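Long-range contact in DNA-binding response regulator (Paenisporosarcina sp. TG-14, PDB 6JQS), which probably binds DNA through a LuxR-family helix-turn-helix domain and regulates transcription in a spore-forming bacterium: residues 10-21 / 62-73. Numbering follows the deposited sequence.
Sequences SLLTGREREIFQ and AILELLRLGELS
A chi1 of -179° carries Arg-17 CG away from the backbone N, and a bend at chi3 (-56°) brings NE and NH2 round to the carboxylate of Glu-71, whose side chain, itself folded at chi2, crosses that of Arg-17 at about a right angle. In the four-helix LuxR-type helix-turn-helix domain, this pairs the first helix, 14-24, with the last, 59-68, and the tail that follows it. In this salt bridge Arg-17 NE reaches Glu-71 OE2 at 2.8 Å and Arg-17 NH2 the same oxygen at 2.9 Å, a side-on grip with OE2 in the guanidinium plane. The other oxygen, OE1, takes a hydrogen bond from Ser-10 OG from above the carboxylate plane, although Ser-10 is poorly ordered. A Schellman motif at Gly-70 turns the chain out of the helix just before Glu-71.

The apolar part of the contact centres on Phe-20 and Leu-66. Leu-66 divides its methyls: CD1 lies over one face of the Phe-20 ring, 4.0 Å from the centroid in a CH-pi contact, and CD2 meets Leu-12 CD1 tip to tip. Ile-63 CG1 sits at the ring edge, and Thr-50 of helix 40-54 also touches Phe-20. Leu-72 CD1 packs on Phe-20 CB at 3.9 Å, with CD2 close to Arg-17 O.

At the tail, the Gln-21 amide both donates to and accepts from the Ser-73 backbone. Gln-21 NE2 donates to Ser-73 O at 2.8 Å, while Ser-73 N meets Gln-21 OE1 at 3.0 Å, nearly straight at 169° and on a lone pair in the carbonyl plane.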
ATOM      1  N   SER A  10      -0.625   7.104 -12.983  1.00 74.44           N
ATOM      2  CA  SER A  10      -0.977   5.911 -12.169  1.00 69.86           C
ATOM      3  C   SER A  10      -2.317   6.134 -11.442  1.00 68.60           C
ATOM      4  O   SER A  10      -2.856   7.254 -11.519  1.00 78.70           O
ATOM      5  CB  SER A  10       0.159   5.598 -11.218  1.00 66.39           C
ATOM      6  OG  SER A  10      -0.144   4.488 -10.390  1.00 65.49           O
ATOM      7  N   LEU A  11      -2.845   5.091 -10.797  1.00 66.70           N
ATOM      8  CA  LEU A  11      -4.080   5.113  -9.958  1.00 67.41           C
ATOM      9  C   LEU A  11      -3.676   5.446  -8.516  1.00 60.56           C
ATOM     10  O   LEU A  11      -4.538   5.889  -7.744  1.00 63.02           O
ATOM     11  CB  LEU A  11      -4.755   3.738 -10.040  1.00 71.88           C
ATOM     12  CG  LEU A  11      -6.277   3.691  -9.907  1.00 71.79           C
ATOM     13  CD1 LEU A  11      -6.952   4.768 -10.748  1.00 71.50           C
ATOM     14  CD2 LEU A  11      -6.796   2.307 -10.283  1.00 74.00           C
ATOM     15  N   LEU A  12      -2.401   5.226  -8.191  1.00 62.23           N
ATOM     16  CA  LEU A  12      -1.782   5.523  -6.872  1.00 61.64           C
ATOM     17  C   LEU A  12      -0.756   6.637  -7.035  1.00 59.62           C
ATOM     18  O   LEU A  12      -0.098   6.702  -8.102  1.00 55.87           O
ATOM     19  CB  LEU A  12      -1.001   4.321  -6.336  1.00 62.71           C
ATOM     20  CG  LEU A  12      -1.611   2.939  -6.487  1.00 61.44           C
ATOM     21  CD1 LEU A  12      -0.498   1.897  -6.492  1.00 62.95           C
ATOM     22  CD2 LEU A  12      -2.596   2.691  -5.360  1.00 57.36           C
ATOM     23  N   THR A  13      -0.517   7.362  -5.947  1.00 47.48           N
ATOM     24  CA  THR A  13       0.683   8.206  -5.764  1.00 47.08           C
ATOM     25  C   THR A  13       1.862   7.264  -5.550  1.00 48.18           C
ATOM     26  O   THR A  13       1.585   6.077  -5.195  1.00 47.17           O
ATOM     27  CB  THR A  13       0.519   9.170  -4.573  1.00 50.59           C
ATOM     28  OG1 THR A  13       0.666   8.425  -3.360  1.00 46.51           O
ATOM     29  CG2 THR A  13      -0.821   9.875  -4.595  1.00 52.02           C
ATOM     30  N   GLY A  14       3.075   7.770  -5.813  1.00 39.67           N
ATOM     31  CA  GLY A  14       4.366   7.159  -5.475  1.00 41.56           C
ATOM     32  C   GLY A  14       4.389   6.689  -4.027  1.00 45.86           C
ATOM     33  O   GLY A  14       4.921   5.597  -3.740  1.00 39.98           O
ATOM     34  N   ARG A  15       3.837   7.486  -3.109  1.00 45.87           N
ATOM     35  CA  ARG A  15       3.880   7.133  -1.671  1.00 40.85           C
ATOM     36  C   ARG A  15       3.031   5.882  -1.442  1.00 31.93           C
ATOM     37  O   ARG A  15       3.557   5.010  -0.793  1.00 35.61           O
ATOM     38  CB  ARG A  15       3.426   8.297  -0.791  1.00 48.68           C
ATOM     39  CG  ARG A  15       3.372   7.922   0.677  1.00 48.21           C
ATOM     40  CD  ARG A  15       3.610   9.118   1.566  1.00 54.30           C
ATOM     41  NE  ARG A  15       5.030   9.444   1.701  1.00 49.43           N
ATOM     42  CZ  ARG A  15       5.474  10.585   2.232  1.00 57.28           C
ATOM     43  NH1 ARG A  15       6.776  10.827   2.318  1.00 51.09           N
ATOM     44  NH2 ARG A  15       4.608  11.494   2.656  1.00 47.87           N
ATOM     45  N   GLU A  16       1.774   5.861  -1.912  1.00 35.97           N
ATOM     46  CA  GLU A  16       0.807   4.735  -1.799  1.00 41.24           C
ATOM     47  C   GLU A  16       1.454   3.480  -2.405  1.00 38.54           C
ATOM     48  O   GLU A  16       1.421   2.453  -1.773  1.00 27.94           O
ATOM     49  CB  GLU A  16      -0.509   5.060  -2.510  1.00 40.34           C
ATOM     50  CG  GLU A  16      -1.503   5.958  -1.744  1.00 48.20           C
ATOM     51  CD  GLU A  16      -2.690   6.439  -2.595  1.00 54.34           C
ATOM     52  OE1 GLU A  16      -2.458   6.602  -3.809  1.00 55.12           O
ATOM     53  OE2 GLU A  16      -3.883   6.561  -2.079  1.00 50.12           O
ATOM     54  N   ARG A  17       2.055   3.575  -3.593  1.00 34.47           N
ATOM     55  CA  ARG A  17       2.740   2.403  -4.222  1.00 36.75           C
ATOM     56  C   ARG A  17       3.890   1.926  -3.330  1.00 36.22           C
ATOM     57  O   ARG A  17       4.018   0.728  -3.119  1.00 43.01           O
ATOM     58  CB  ARG A  17       3.278   2.739  -5.623  1.00 44.05           C
ATOM     59  CG  ARG A  17       3.967   1.554  -6.296  1.00 44.17           C
ATOM     60  CD  ARG A  17       4.622   1.856  -7.650  1.00 51.02           C
ATOM     61  NE  ARG A  17       3.654   2.416  -8.579  1.00 48.39           N
ATOM     62  CZ  ARG A  17       3.438   3.723  -8.750  1.00 53.10           C
ATOM     63  NH1 ARG A  17       4.127   4.619  -8.065  1.00 53.49           N
ATOM     64  NH2 ARG A  17       2.523   4.140  -9.601  1.00 54.10           N
ATOM     65  N   GLU A  18       4.676   2.824  -2.747  1.00 39.17           N
ATOM     66  CA  GLU A  18       5.797   2.403  -1.871  1.00 36.74           C
ATOM     67  C   GLU A  18       5.250   1.734  -0.616  1.00 34.74           C
ATOM     68  O   GLU A  18       5.913   0.832  -0.104  1.00 32.78           O
ATOM     69  CB  GLU A  18       6.659   3.540  -1.323  1.00 39.23           C
ATOM     70  CG  GLU A  18       7.505   4.291  -2.333  1.00 49.56           C
ATOM     71  CD  GLU A  18       8.103   5.526  -1.658  1.00 59.66           C
ATOM     72  OE1 GLU A  18       7.625   6.650  -1.927  1.00 53.38           O
ATOM     73  OE2 GLU A  18       9.018   5.347  -0.820  1.00 63.80           O
ATOM     74  N   ILE A  19       4.171   2.250  -0.032  1.00 33.89           N
ATOM     75  CA  ILE A  19       3.577   1.578   1.153  1.00 29.56           C
ATOM     76  C   ILE A  19       3.170   0.124   0.823  1.00 27.66           C
ATOM     77  O   ILE A  19       3.437  -0.791   1.659  1.00 34.18           O
ATOM     78  CB  ILE A  19       2.407   2.388   1.726  1.00 31.10           C
ATOM     79  CG1 ILE A  19       2.902   3.682   2.374  1.00 29.38           C
ATOM     80  CG2 ILE A  19       1.612   1.502   2.683  1.00 28.98           C
ATOM     81  CD1 ILE A  19       1.789   4.728   2.595  1.00 28.81           C
ATOM     82  N   PHE A  20       2.440  -0.095  -0.259  1.00 32.06           N
ATOM     83  CA  PHE A  20       1.943  -1.436  -0.634  1.00 29.14           C
ATOM     84  C   PHE A  20       3.130  -2.328  -1.052  1.00 34.12           C
ATOM     85  O   PHE A  20       3.030  -3.539  -0.786  1.00 32.63           O
ATOM     86  CB  PHE A  20       0.857  -1.363  -1.700  1.00 27.28           C
ATOM     87  CG  PHE A  20      -0.499  -1.025  -1.142  1.00 25.21           C
ATOM     88  CD1 PHE A  20      -1.307  -2.028  -0.660  1.00 27.78           C
ATOM     89  CD2 PHE A  20      -0.885   0.285  -0.916  1.00 31.73           C
ATOM     90  CE1 PHE A  20      -2.499  -1.749  -0.007  1.00 27.90           C
ATOM     91  CE2 PHE A  20      -2.106   0.562  -0.293  1.00 28.62           C
ATOM     92  CZ  PHE A  20      -2.896  -0.456   0.159  1.00 28.16           C
ATOM     93  N   GLN A  21       4.162  -1.806  -1.724  1.00 33.03           N
ATOM     94  CA  GLN A  21       5.373  -2.643  -2.035  1.00 33.72           C
ATOM     95  C   GLN A  21       6.009  -3.145  -0.734  1.00 36.16           C
ATOM     96  O   GLN A  21       6.475  -4.275  -0.697  1.00 33.43           O
ATOM     97  CB  GLN A  21       6.385  -1.877  -2.899  1.00 33.07           C
ATOM     98  CG  GLN A  21       7.455  -2.798  -3.476  1.00 39.15           C
ATOM     99  CD  GLN A  21       6.871  -3.884  -4.367  1.00 36.69           C
ATOM    100  OE1 GLN A  21       6.477  -3.650  -5.500  1.00 35.75           O
ATOM    101  NE2 GLN A  21       6.668  -5.057  -3.807  1.00 39.13           N
ATOM    102  N   ALA A  62      -6.417  -5.638  -1.810  1.00 28.96           N
ATOM    103  CA  ALA A  62      -5.731  -4.421  -2.348  1.00 28.00           C
ATOM    104  C   ALA A  62      -4.406  -4.828  -3.018  1.00 29.69           C
ATOM    105  O   ALA A  62      -4.217  -4.468  -4.171  1.00 31.67           O
ATOM    106  CB  ALA A  62      -5.491  -3.361  -1.304  1.00 28.58           C
ATOM    107  N   ILE A  63      -3.531  -5.537  -2.306  1.00 26.59           N
ATOM    108  CA  ILE A  63      -2.245  -6.087  -2.847  1.00 29.88           C
ATOM    109  C   ILE A  63      -2.522  -6.840  -4.159  1.00 28.18           C
ATOM    110  O   ILE A  63      -1.836  -6.549  -5.122  1.00 31.02           O
ATOM    111  CB  ILE A  63      -1.513  -6.953  -1.794  1.00 30.17           C
ATOM    112  CG1 ILE A  63      -1.099  -6.085  -0.608  1.00 30.63           C
ATOM    113  CG2 ILE A  63      -0.310  -7.686  -2.375  1.00 32.16           C
ATOM    114  CD1 ILE A  63      -0.768  -6.802   0.696  1.00 35.43           C
ATOM    115  N   LEU A  64      -3.444  -7.799  -4.162  1.00 31.61           N
ATOM    116  CA  LEU A  64      -3.688  -8.684  -5.329  1.00 29.84           C
ATOM    117  C   LEU A  64      -4.205  -7.805  -6.466  1.00 31.79           C
ATOM    118  O   LEU A  64      -3.776  -8.047  -7.626  1.00 26.93           O
ATOM    119  CB  LEU A  64      -4.642  -9.829  -4.981  1.00 32.32           C
ATOM    120  CG  LEU A  64      -4.127 -10.799  -3.903  1.00 33.40           C
ATOM    121  CD1 LEU A  64      -5.213 -11.743  -3.477  1.00 32.10           C
ATOM    122  CD2 LEU A  64      -2.907 -11.580  -4.381  1.00 33.35           C
ATOM    123  N   GLU A  65      -5.058  -6.807  -6.186  1.00 26.10           N
ATOM    124  CA  GLU A  65      -5.563  -5.879  -7.250  1.00 34.92           C
ATOM    125  C   GLU A  65      -4.418  -5.111  -7.909  1.00 34.05           C
ATOM    126  O   GLU A  65      -4.364  -5.079  -9.188  1.00 36.57           O
ATOM    127  CB  GLU A  65      -6.640  -4.923  -6.733  1.00 37.60           C
ATOM    128  CG  GLU A  65      -8.001  -5.566  -6.751  1.00 40.08           C
ATOM    129  CD  GLU A  65      -8.536  -5.926  -8.134  1.00 44.07           C
ATOM    130  OE1 GLU A  65      -8.793  -4.986  -8.951  1.00 42.99           O
ATOM    131  OE2 GLU A  65      -8.683  -7.121  -8.402  1.00 47.36           O
ATOM    132  N   LEU A  66      -3.487  -4.625  -7.096  1.00 30.26           N
ATOM    133  CA  LEU A  66      -2.335  -3.801  -7.539  1.00 29.94           C
ATOM    134  C   LEU A  66      -1.289  -4.710  -8.227  1.00 35.04           C
ATOM    135  O   LEU A  66      -0.681  -4.239  -9.192  1.00 32.99           O
ATOM    136  CB  LEU A  66      -1.750  -3.022  -6.370  1.00 29.93           C
ATOM    137  CG  LEU A  66      -2.668  -1.990  -5.703  1.00 29.12           C
ATOM    138  CD1 LEU A  66      -2.021  -1.460  -4.444  1.00 31.15           C
ATOM    139  CD2 LEU A  66      -2.991  -0.868  -6.670  1.00 30.51           C
ATOM    140  N   LEU A  67      -1.102  -5.967  -7.811  1.00 34.74           N
ATOM    141  CA  LEU A  67      -0.301  -6.959  -8.617  1.00 31.68           C
ATOM    142  C   LEU A  67      -0.994  -7.194  -9.964  1.00 32.90           C
ATOM    143  O   LEU A  67      -0.276  -7.202 -11.001  1.00 33.90           O
ATOM    144  CB  LEU A  67      -0.121  -8.291  -7.873  1.00 31.41           C
ATOM    145  CG  LEU A  67       0.780  -8.248  -6.642  1.00 31.66           C
ATOM    146  CD1 LEU A  67       0.511  -9.432  -5.734  1.00 31.75           C
ATOM    147  CD2 LEU A  67       2.265  -8.156  -7.045  1.00 39.36           C
ATOM    148  N   ARG A  68      -2.318  -7.359 -10.010  1.00 32.28           N
ATOM    149  CA  ARG A  68      -3.045  -7.614 -11.289  1.00 33.91           C
ATOM    150  C   ARG A  68      -2.923  -6.410 -12.229  1.00 39.59           C
ATOM    151  O   ARG A  68      -2.946  -6.604 -13.444  1.00 30.66           O
ATOM    152  CB  ARG A  68      -4.536  -7.832 -11.039  1.00 38.14           C
ATOM    153  CG  ARG A  68      -4.873  -9.212 -10.516  1.00 32.88           C
ATOM    154  CD  ARG A  68      -6.241  -9.242  -9.892  1.00 33.99           C
ATOM    155  NE  ARG A  68      -6.382 -10.488  -9.180  1.00 29.18           N
ATOM    156  CZ  ARG A  68      -7.005 -10.635  -7.990  1.00 35.80           C
ATOM    157  NH1 ARG A  68      -7.551  -9.622  -7.357  1.00 32.08           N
ATOM    158  NH2 ARG A  68      -7.049 -11.815  -7.416  1.00 36.87           N
ATOM    159  N   LEU A  69      -2.799  -5.207 -11.681  1.00 32.30           N
ATOM    160  CA  LEU A  69      -2.724  -3.942 -12.472  1.00 40.53           C
ATOM    161  C   LEU A  69      -1.286  -3.620 -12.890  1.00 37.35           C
ATOM    162  O   LEU A  69      -1.114  -2.577 -13.520  1.00 41.75           O
ATOM    163  CB  LEU A  69      -3.246  -2.767 -11.641  1.00 35.13           C
ATOM    164  CG  LEU A  69      -4.760  -2.666 -11.460  1.00 41.80           C
ATOM    165  CD1 LEU A  69      -5.081  -1.542 -10.488  1.00 44.64           C
ATOM    166  CD2 LEU A  69      -5.481  -2.433 -12.765  1.00 45.84           C
ATOM    167  N   GLY A  70      -0.296  -4.387 -12.447  1.00 40.89           N
ATOM    168  CA  GLY A  70       1.130  -4.168 -12.753  1.00 45.54           C
ATOM    169  C   GLY A  70       1.765  -3.076 -11.906  1.00 43.60           C
ATOM    170  O   GLY A  70       2.893  -2.705 -12.214  1.00 38.77           O
ATOM    171  N   GLU A  71       1.121  -2.636 -10.813  1.00 39.87           N
ATOM    172  CA  GLU A  71       1.648  -1.558  -9.946  1.00 36.85           C
ATOM    173  C   GLU A  71       2.672  -2.031  -8.922  1.00 40.22           C
ATOM    174  O   GLU A  71       3.401  -1.172  -8.383  1.00 42.86           O
ATOM    175  CB  GLU A  71       0.497  -0.877  -9.194  1.00 40.77           C
ATOM    176  CG  GLU A  71      -0.314   0.005 -10.091  1.00 39.90           C
ATOM    177  CD  GLU A  71       0.423   1.220 -10.665  1.00 47.73           C
ATOM    178  OE1 GLU A  71      -0.158   1.876 -11.548  1.00 50.22           O
ATOM    179  OE2 GLU A  71       1.585   1.498 -10.265  1.00 47.88           O
ATOM    180  N   LEU A  72       2.673  -3.312  -8.567  1.00 34.91           N
ATOM    181  CA  LEU A  72       3.588  -3.872  -7.556  1.00 34.80           C
ATOM    182  C   LEU A  72       4.334  -5.053  -8.211  1.00 27.61           C
ATOM    183  O   LEU A  72       3.766  -5.659  -9.096  1.00 33.81           O
ATOM    184  CB  LEU A  72       2.790  -4.365  -6.343  1.00 31.40           C
ATOM    185  CG  LEU A  72       1.948  -3.330  -5.576  1.00 34.17           C
ATOM    186  CD1 LEU A  72       1.148  -4.037  -4.481  1.00 30.45           C
ATOM    187  CD2 LEU A  72       2.807  -2.254  -4.983  1.00 35.57           C
ATOM    188  N   SER A  73       5.461  -5.433  -7.654  1.00 37.69           N
ATOM    189  CA  SER A  73       6.112  -6.739  -7.938  1.00 41.88           C
ATOM    190  C   SER A  73       5.942  -7.644  -6.728  1.00 43.57           C
ATOM    191  O   SER A  73       5.971  -7.135  -5.611  1.00 38.47           O
ATOM    192  CB  SER A  73       7.560  -6.577  -8.224  1.00 45.78           C
ATOM    193  OG  SER A  73       8.150  -5.773  -7.223  1.00 49.97           O
TER
HETATM  194  O   HOH W   1       6.277  -1.046  -6.801  1.00 48.29           O